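Probable sugar kinase (Clostridium perfringens, PDB 3KZH) probably phosphorylates a sugar or related substrate, as a carbohydrate kinase of the pfkB family. Local coordinates at residues 11-24 / 34-48. Sequence-based numbering, arbitrary orientation.
Sequences VFGASVVDVFGFSK and PGHVKISFGGVCRNI
Val11 meets the first turn of helix 44-54 through its CG1, which lies 3.4 Å from Cys45 O; this methyl is turned toward the helix because it stands anti to the backbone N (chi1 -179°). Gly13, with only hydrogens on CA, leaves room for Cys45, whose SG lies 3.7 Å from Gly13 CA. Ser15 OG rests beside Arg46 CG, while its polar partner is Ser63.

From Val16 onward the chain pairs antiparallel with strand 32-42: Val16, Asp18, Phe20 and Phe22 form hydrogen-bonded pairs with Gly42, Ser40, Lys38 and His36, alternating with non-hydrogen-bonded ones. Val16 O receives Gly42 N at 2.6 Å; Val16 N returns a straight bond to Gly42 O from well above its carbonyl plane, just before Gly43, the helix N-cap. Apolar side chains line one face, where Val17, Val19 and Phe41 pack on helix 69-81: Val17 sets CG1 against Ile39 CG2 (3.9 Å) and CG2 in plane at the edge of the Phe41 ring, and Val19 CG1 meets Val37 CG1 at 4.0 Å. The other face is partly exposed, suiting polar Asp18, Ser40 and Lys38 beside aromatic rings: Asp18 CB touches Ser40 OG, and the Phe22 ring turns its edge to Lys38 CB (CE2 to CB, 3.8 Å). Lys24 N closes the pairing with a hydrogen bond to Pro34 O.

Pro34 pairs in parallel with a strand of the second subunit, continuing the sheet; this long beta hairpin is consistent with the lid of ribokinase-like sugar kinases.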
ATOM      1  N   VAL A  11      10.831 -19.900   8.417  1.00 16.15           N
ATOM      2  CA  VAL A  11       9.662 -19.399   9.121  1.00 18.75           C
ATOM      3  C   VAL A  11       8.541 -19.645   8.117  1.00 20.75           C
ATOM      4  O   VAL A  11       8.666 -19.275   6.951  1.00 21.37           O
ATOM      5  CB  VAL A  11       9.779 -17.875   9.485  1.00 18.95           C
ATOM      6  CG1 VAL A  11       8.537 -17.397  10.241  1.00 14.85           C
ATOM      7  CG2 VAL A  11      11.026 -17.607  10.326  1.00 13.45           C
ATOM      8  N   PHE A  12       7.493 -20.335   8.558  1.00 21.11           N
ATOM      9  CA  PHE A  12       6.346 -20.658   7.705  1.00 21.02           C
ATOM     10  C   PHE A  12       5.067 -20.086   8.332  1.00 18.91           C
ATOM     11  O   PHE A  12       4.692 -20.495   9.421  1.00 20.33           O
ATOM     12  CB  PHE A  12       6.258 -22.197   7.536  1.00 24.04           C
ATOM     13  CG  PHE A  12       5.156 -22.673   6.613  1.00 24.08           C
ATOM     14  CD1 PHE A  12       5.378 -22.762   5.228  1.00 27.32           C
ATOM     15  CD2 PHE A  12       3.907 -23.082   7.130  1.00 24.86           C
ATOM     16  CE1 PHE A  12       4.365 -23.258   4.342  1.00 26.58           C
ATOM     17  CE2 PHE A  12       2.884 -23.576   6.272  1.00 27.27           C
ATOM     18  CZ  PHE A  12       3.120 -23.664   4.868  1.00 24.85           C
ATOM     19  N   GLY A  13       4.393 -19.181   7.624  1.00 17.97           N
ATOM     20  CA  GLY A  13       3.166 -18.579   8.130  1.00 18.99           C
ATOM     21  C   GLY A  13       2.641 -17.368   7.369  1.00 19.86           C
ATOM     22  O   GLY A  13       3.213 -16.955   6.365  1.00 19.30           O
ATOM     23  N   ALA A  14       1.592 -16.756   7.909  1.00 21.53           N
ATOM     24  CA  ALA A  14       0.913 -15.601   7.306  1.00 23.32           C
ATOM     25  C   ALA A  14       1.609 -14.229   7.295  1.00 23.28           C
ATOM     26  O   ALA A  14       2.451 -13.936   8.139  1.00 25.12           O
ATOM     27  CB  ALA A  14      -0.472 -15.466   7.921  1.00 20.76           C
ATOM     28  N   SER A  15       1.256 -13.427   6.288  1.00 25.80           N
ATOM     29  CA  SER A  15       1.733 -12.053   6.089  1.00 27.16           C
ATOM     30  C   SER A  15       0.472 -11.228   5.889  1.00 28.09           C
ATOM     31  O   SER A  15      -0.305 -11.491   4.969  1.00 28.40           O
ATOM     32  CB  SER A  15       2.583 -11.895   4.826  1.00 26.11           C
ATOM     33  OG  SER A  15       3.856 -12.464   4.959  1.00 28.72           O
ATOM     34  N   VAL A  16       0.269 -10.233   6.747  1.00 28.01           N
ATOM     35  CA  VAL A  16      -0.900  -9.369   6.661  1.00 28.36           C
ATOM     36  C   VAL A  16      -0.483  -7.909   6.519  1.00 29.20           C
ATOM     37  O   VAL A  16       0.464  -7.469   7.169  1.00 30.94           O
ATOM     38  CB  VAL A  16      -1.801  -9.478   7.939  1.00 28.58           C
ATOM     39  CG1 VAL A  16      -3.124  -8.706   7.743  1.00 27.21           C
ATOM     40  CG2 VAL A  16      -2.081 -10.935   8.315  1.00 26.33           C
ATOM     41  N   VAL A  17      -1.188  -7.172   5.659  1.00 27.87           N
ATOM     42  CA  VAL A  17      -0.954  -5.737   5.501  1.00 27.24           C
ATOM     43  C   VAL A  17      -2.141  -5.053   6.194  1.00 26.14           C
ATOM     44  O   VAL A  17      -3.280  -5.268   5.802  1.00 27.92           O
ATOM     45  CB  VAL A  17      -0.890  -5.277   4.006  1.00 27.23           C
ATOM     46  CG1 VAL A  17      -0.742  -3.750   3.918  1.00 27.48           C
ATOM     47  CG2 VAL A  17       0.286  -5.916   3.291  1.00 25.65           C
ATOM     48  N   ASP A  18      -1.874  -4.288   7.249  1.00 24.37           N
ATOM     49  CA  ASP A  18      -2.913  -3.551   7.977  1.00 25.81           C
ATOM     50  C   ASP A  18      -3.037  -2.115   7.447  1.00 24.93           C
ATOM     51  O   ASP A  18      -2.033  -1.428   7.270  1.00 23.50           O
ATOM     52  CB  ASP A  18      -2.597  -3.501   9.472  1.00 27.23           C
ATOM     53  CG  ASP A  18      -2.794  -4.836  10.172  1.00 29.31           C
ATOM     54  OD1 ASP A  18      -3.788  -5.531   9.897  1.00 29.86           O
ATOM     55  OD2 ASP A  18      -1.961  -5.172  11.038  1.00 30.61           O
ATOM     56  N   VAL A  19      -4.263  -1.702   7.120  1.00 25.28           N
ATOM     57  CA  VAL A  19      -4.548  -0.344   6.624  1.00 25.30           C
ATOM     58  C   VAL A  19      -5.565   0.280   7.588  1.00 25.25           C
ATOM     59  O   VAL A  19      -6.740  -0.084   7.596  1.00 24.30           O
ATOM     60  CB  VAL A  19      -5.099  -0.342   5.158  1.00 25.05           C
ATOM     61  CG1 VAL A  19      -5.139   1.086   4.612  1.00 21.12           C
ATOM     62  CG2 VAL A  19      -4.237  -1.211   4.236  1.00 23.03           C
ATOM     63  N   PHE A  20      -5.084   1.198   8.418  1.00 26.75           N
ATOM     64  CA  PHE A  20      -5.902   1.855   9.432  1.00 30.35           C
ATOM     65  C   PHE A  20      -6.194   3.327   9.159  1.00 31.49           C
ATOM     66  O   PHE A  20      -5.282   4.107   8.887  1.00 31.29           O
ATOM     67  CB  PHE A  20      -5.226   1.750  10.803  1.00 33.87           C
ATOM     68  CG  PHE A  20      -5.247   0.375  11.412  1.00 38.31           C
ATOM     69  CD1 PHE A  20      -6.460  -0.227  11.795  1.00 40.02           C
ATOM     70  CD2 PHE A  20      -4.036  -0.303  11.674  1.00 41.75           C
ATOM     71  CE1 PHE A  20      -6.482  -1.498  12.444  1.00 41.64           C
ATOM     72  CE2 PHE A  20      -4.035  -1.578  12.324  1.00 42.46           C
ATOM     73  CZ  PHE A  20      -5.266  -2.174  12.709  1.00 41.98           C
ATOM     74  N   GLY A  21      -7.469   3.697   9.266  1.00 30.88           N
ATOM     75  CA  GLY A  21      -7.885   5.077   9.073  1.00 31.48           C
ATOM     76  C   GLY A  21      -8.358   5.654  10.391  1.00 31.19           C
ATOM     77  O   GLY A  21      -9.363   5.203  10.934  1.00 29.58           O
ATOM     78  N   PHE A  22      -7.607   6.618  10.922  1.00 31.57           N
ATOM     79  CA  PHE A  22      -7.928   7.270  12.195  1.00 33.76           C
ATOM     80  C   PHE A  22      -8.646   8.590  11.935  1.00 33.59           C
ATOM     81  O   PHE A  22      -8.082   9.470  11.286  1.00 34.34           O
ATOM     82  CB  PHE A  22      -6.647   7.557  13.001  1.00 33.50           C
ATOM     83  CG  PHE A  22      -5.848   6.331  13.354  1.00 36.26           C
ATOM     84  CD1 PHE A  22      -6.001   5.714  14.615  1.00 36.91           C
ATOM     85  CD2 PHE A  22      -4.922   5.786  12.438  1.00 34.91           C
ATOM     86  CE1 PHE A  22      -5.239   4.557  14.964  1.00 34.92           C
ATOM     87  CE2 PHE A  22      -4.157   4.636  12.774  1.00 34.80           C
ATOM     88  CZ  PHE A  22      -4.318   4.021  14.041  1.00 33.33           C
ATOM     89  N   SER A  23      -9.859   8.740  12.469  1.00 34.05           N
ATOM     90  CA  SER A  23     -10.650   9.969  12.299  1.00 34.02           C
ATOM     91  C   SER A  23     -10.061  11.171  13.043  1.00 34.48           C
ATOM     92  O   SER A  23      -9.729  11.066  14.224  1.00 31.29           O
ATOM     93  CB  SER A  23     -12.100   9.765  12.763  1.00 33.42           C
ATOM     94  OG  SER A  23     -12.819   8.847  11.962  1.00 29.39           O
ATOM     95  N   LYS A  24      -9.899  12.286  12.319  1.00 37.22           N
ATOM     96  CA  LYS A  24      -9.373  13.546  12.872  1.00 40.14           C
ATOM     97  C   LYS A  24     -10.493  14.591  13.021  1.00 39.87           C
ATOM     98  O   LYS A  24     -10.251  15.796  13.128  1.00 42.04           O
ATOM     99  CB  LYS A  24      -8.215  14.086  12.012  1.00 42.06           C
ATOM    100  CG  LYS A  24      -6.921  13.260  12.087  1.00 44.72           C
ATOM    101  CD  LYS A  24      -6.331  13.262  13.492  1.00 46.31           C
ATOM    102  CE  LYS A  24      -5.182  12.294  13.619  1.00 47.54           C
ATOM    103  NZ  LYS A  24      -4.654  12.287  15.012  1.00 48.59           N
ATOM    104  N   PRO A  34     -12.543  13.353   7.644  1.00 46.19           N
ATOM    105  CA  PRO A  34     -11.114  13.614   7.418  1.00 45.27           C
ATOM    106  C   PRO A  34     -10.262  12.856   8.442  1.00 44.06           C
ATOM    107  O   PRO A  34     -10.637  12.753   9.618  1.00 44.22           O
ATOM    108  CB  PRO A  34     -11.008  15.134   7.575  1.00 45.51           C
ATOM    109  CG  PRO A  34     -12.129  15.469   8.470  1.00 45.66           C
ATOM    110  CD  PRO A  34     -13.243  14.612   7.950  1.00 45.81           C
ATOM    111  N   GLY A  35      -9.172  12.260   7.971  1.00 41.10           N
ATOM    112  CA  GLY A  35      -8.329  11.504   8.872  1.00 40.67           C
ATOM    113  C   GLY A  35      -6.916  11.196   8.435  1.00 39.73           C
ATOM    114  O   GLY A  35      -6.388  11.801   7.504  1.00 38.29           O
ATOM    115  N   HIS A  36      -6.305  10.258   9.152  1.00 37.63           N
ATOM    116  CA  HIS A  36      -4.941   9.832   8.896  1.00 36.44           C
ATOM    117  C   HIS A  36      -4.880   8.338   8.610  1.00 34.19           C
ATOM    118  O   HIS A  36      -5.356   7.528   9.405  1.00 33.23           O
ATOM    119  CB  HIS A  36      -4.040  10.192  10.086  1.00 35.96           C
ATOM    120  CG  HIS A  36      -2.590   9.891   9.863  1.00 39.64           C
ATOM    121  ND1 HIS A  36      -1.913  10.295   8.733  1.00 40.48           N
ATOM    122  CD2 HIS A  36      -1.696   9.210  10.615  1.00 39.92           C
ATOM    123  CE1 HIS A  36      -0.663   9.877   8.801  1.00 38.86           C
ATOM    124  NE2 HIS A  36      -0.504   9.217   9.931  1.00 39.64           N
ATOM    125  N   VAL A  37      -4.277   7.999   7.474  1.00 32.46           N
ATOM    126  CA  VAL A  37      -4.110   6.615   7.047  1.00 35.10           C
ATOM    127  C   VAL A  37      -2.727   6.086   7.437  1.00 35.83           C
ATOM    128  O   VAL A  37      -1.701   6.706   7.138  1.00 36.35           O
ATOM    129  CB  VAL A  37      -4.322   6.458   5.528  1.00 35.14           C
ATOM    130  CG1 VAL A  37      -4.190   4.986   5.100  1.00 36.83           C
ATOM    131  CG2 VAL A  37      -5.672   6.980   5.153  1.00 35.86           C
ATOM    132  N   LYS A  38      -2.726   4.930   8.095  1.00 36.40           N
ATOM    133  CA  LYS A  38      -1.506   4.274   8.548  1.00 37.83           C
ATOM    134  C   LYS A  38      -1.451   2.878   7.921  1.00 35.78           C
ATOM    135  O   LYS A  38      -2.406   2.109   8.007  1.00 32.95           O
ATOM    136  CB  LYS A  38      -1.516   4.180  10.084  1.00 41.20           C
ATOM    137  CG  LYS A  38      -0.169   4.325  10.783  1.00 46.54           C
ATOM    138  CD  LYS A  38       0.632   3.022  10.829  1.00 50.70           C
ATOM    139  CE  LYS A  38       2.096   3.281  11.177  1.00 52.22           C
ATOM    140  NZ  LYS A  38       2.967   2.100  10.894  1.00 51.57           N
ATOM    141  N   ILE A  39      -0.345   2.593   7.239  1.00 35.21           N
ATOM    142  CA  ILE A  39      -0.125   1.290   6.609  1.00 34.54           C
ATOM    143  C   ILE A  39       1.010   0.587   7.359  1.00 32.24           C
ATOM    144  O   ILE A  39       2.088   1.155   7.546  1.00 31.24           O
ATOM    145  CB  ILE A  39       0.247   1.396   5.093  1.00 36.08           C
ATOM    146  CG1 ILE A  39      -0.738   2.287   4.333  1.00 37.21           C
ATOM    147  CG2 ILE A  39       0.221   0.016   4.441  1.00 36.72           C
ATOM    148  CD1 ILE A  39      -0.335   3.757   4.284  1.00 41.27           C
ATOM    149  N   SER A  40       0.746  -0.633   7.820  1.00 31.74           N
ATOM    150  CA  SER A  40       1.749  -1.415   8.541  1.00 30.01           C
ATOM    151  C   SER A  40       1.689  -2.890   8.178  1.00 29.17           C
ATOM    152  O   SER A  40       0.643  -3.398   7.784  1.00 27.98           O
ATOM    153  CB  SER A  40       1.598  -1.241  10.056  1.00 31.51           C
ATOM    154  OG  SER A  40       0.330  -1.684  10.506  1.00 31.80           O
ATOM    155  N   PHE A  41       2.824  -3.566   8.320  1.00 26.16           N
ATOM    156  CA  PHE A  41       2.930  -4.990   8.032  1.00 25.02           C
ATOM    157  C   PHE A  41       2.808  -5.817   9.306  1.00 23.57           C
ATOM    158  O   PHE A  41       3.458  -5.532  10.315  1.00 23.24           O
ATOM    159  CB  PHE A  41       4.251  -5.297   7.328  1.00 23.45           C
ATOM    160  CG  PHE A  41       4.455  -4.546   6.045  1.00 21.26           C
ATOM    161  CD1 PHE A  41       3.457  -4.519   5.049  1.00 20.99           C
ATOM    162  CD2 PHE A  41       5.671  -3.889   5.804  1.00 21.15           C
ATOM    163  CE1 PHE A  41       3.664  -3.849   3.826  1.00 20.40           C
ATOM    164  CE2 PHE A  41       5.890  -3.210   4.581  1.00 20.28           C
ATOM    165  CZ  PHE A  41       4.886  -3.197   3.591  1.00 18.10           C
ATOM    166  N   GLY A  42       1.971  -6.848   9.241  1.00 24.59           N
ATOM    167  CA  GLY A  42       1.724  -7.702  10.388  1.00 23.06           C
ATOM    168  C   GLY A  42       1.760  -9.181  10.085  1.00 21.45           C
ATOM    169  O   GLY A  42       2.208  -9.600   9.015  1.00 17.15           O
ATOM    170  N   GLY A  43       1.188  -9.954  11.011  1.00 20.52           N
ATOM    171  CA  GLY A  43       1.192 -11.406  10.928  1.00 20.44           C
ATOM    172  C   GLY A  43       2.349 -11.829  11.818  1.00 19.38           C
ATOM    173  O   GLY A  43       3.469 -11.381  11.590  1.00 17.40           O
ATOM    174  N   VAL A  44       2.076 -12.637  12.847  1.00 22.52           N
ATOM    175  CA  VAL A  44       3.084 -13.123  13.819  1.00 22.48           C
ATOM    176  C   VAL A  44       4.369 -13.633  13.159  1.00 20.88           C
ATOM    177  O   VAL A  44       5.471 -13.180  13.483  1.00 15.61           O
ATOM    178  CB  VAL A  44       2.488 -14.249  14.746  1.00 24.04           C
ATOM    179  CG1 VAL A  44       3.564 -14.880  15.637  1.00 22.79           C
ATOM    180  CG2 VAL A  44       1.374 -13.684  15.625  1.00 23.16           C
ATOM    181  N   CYS A  45       4.190 -14.530  12.193  1.00 20.35           N
ATOM    182  CA  CYS A  45       5.283 -15.137  11.450  1.00 19.75           C
ATOM    183  C   CYS A  45       6.099 -14.151  10.625  1.00 20.72           C
ATOM    184  O   CYS A  45       7.324 -14.279  10.555  1.00 19.33           O
ATOM    185  CB  CYS A  45       4.745 -16.278  10.604  1.00 20.72           C
ATOM    186  SG  CYS A  45       4.185 -17.697  11.608  1.00 15.57           S
ATOM    187  N   ARG A  46       5.436 -13.133  10.067  1.00 21.49           N
ATOM    188  CA  ARG A  46       6.127 -12.097   9.286  1.00 21.47           C
ATOM    189  C   ARG A  46       6.953 -11.193  10.186  1.00 18.59           C
ATOM    190  O   ARG A  46       8.009 -10.721   9.779  1.00 16.36           O
ATOM    191  CB  ARG A  46       5.148 -11.254   8.452  1.00 22.49           C
ATOM    192  CG  ARG A  46       5.820 -10.493   7.281  1.00 21.46           C
ATOM    193  CD  ARG A  46       5.398  -9.042   7.181  1.00 25.77           C
ATOM    194  NE  ARG A  46       6.300  -8.166   7.935  1.00 29.85           N
ATOM    195  CZ  ARG A  46       6.117  -7.809   9.199  1.00 28.72           C
ATOM    196  NH1 ARG A  46       5.054  -8.238   9.849  1.00 31.99           N
ATOM    197  NH2 ARG A  46       7.035  -7.116   9.839  1.00 28.18           N
ATOM    198  N   ASN A  47       6.456 -10.973  11.404  1.00 17.61           N
ATOM    199  CA  ASN A  47       7.132 -10.165  12.409  1.00 20.38           C
ATOM    200  C   ASN A  47       8.360 -10.933  12.911  1.00 20.72           C
ATOM    201  O   ASN A  47       9.426 -10.344  13.063  1.00 20.45           O
ATOM    202  CB  ASN A  47       6.197  -9.839  13.599  1.00 22.85           C
ATOM    203  CG  ASN A  47       4.904  -9.123  13.186  1.00 26.38           C
ATOM    204  OD1 ASN A  47       4.897  -8.274  12.304  1.00 26.87           O
ATOM    205  ND2 ASN A  47       3.806  -9.468  13.846  1.00 26.24           N
ATOM    206  N   ILE A  48       8.216 -12.250  13.119  1.00 19.04           N
ATOM    207  CA  ILE A  48       9.324 -13.099  13.592  1.00 19.16           C
ATOM    208  C   ILE A  48      10.476 -13.056  12.579  1.00 17.55           C
ATOM    209  O   ILE A  48      11.605 -12.728  12.949  1.00 10.91           O
ATOM    210  CB  ILE A  48       8.883 -14.589  13.863  1.00 18.37           C
ATOM    211  CG1 ILE A  48       7.913 -14.646  15.045  1.00 20.07           C
ATOM    212  CG2 ILE A  48      10.090 -15.476  14.176  1.00 16.68           C
ATOM    213  CD1 ILE A  48       7.223 -15.993  15.265  1.00 17.37           C
TER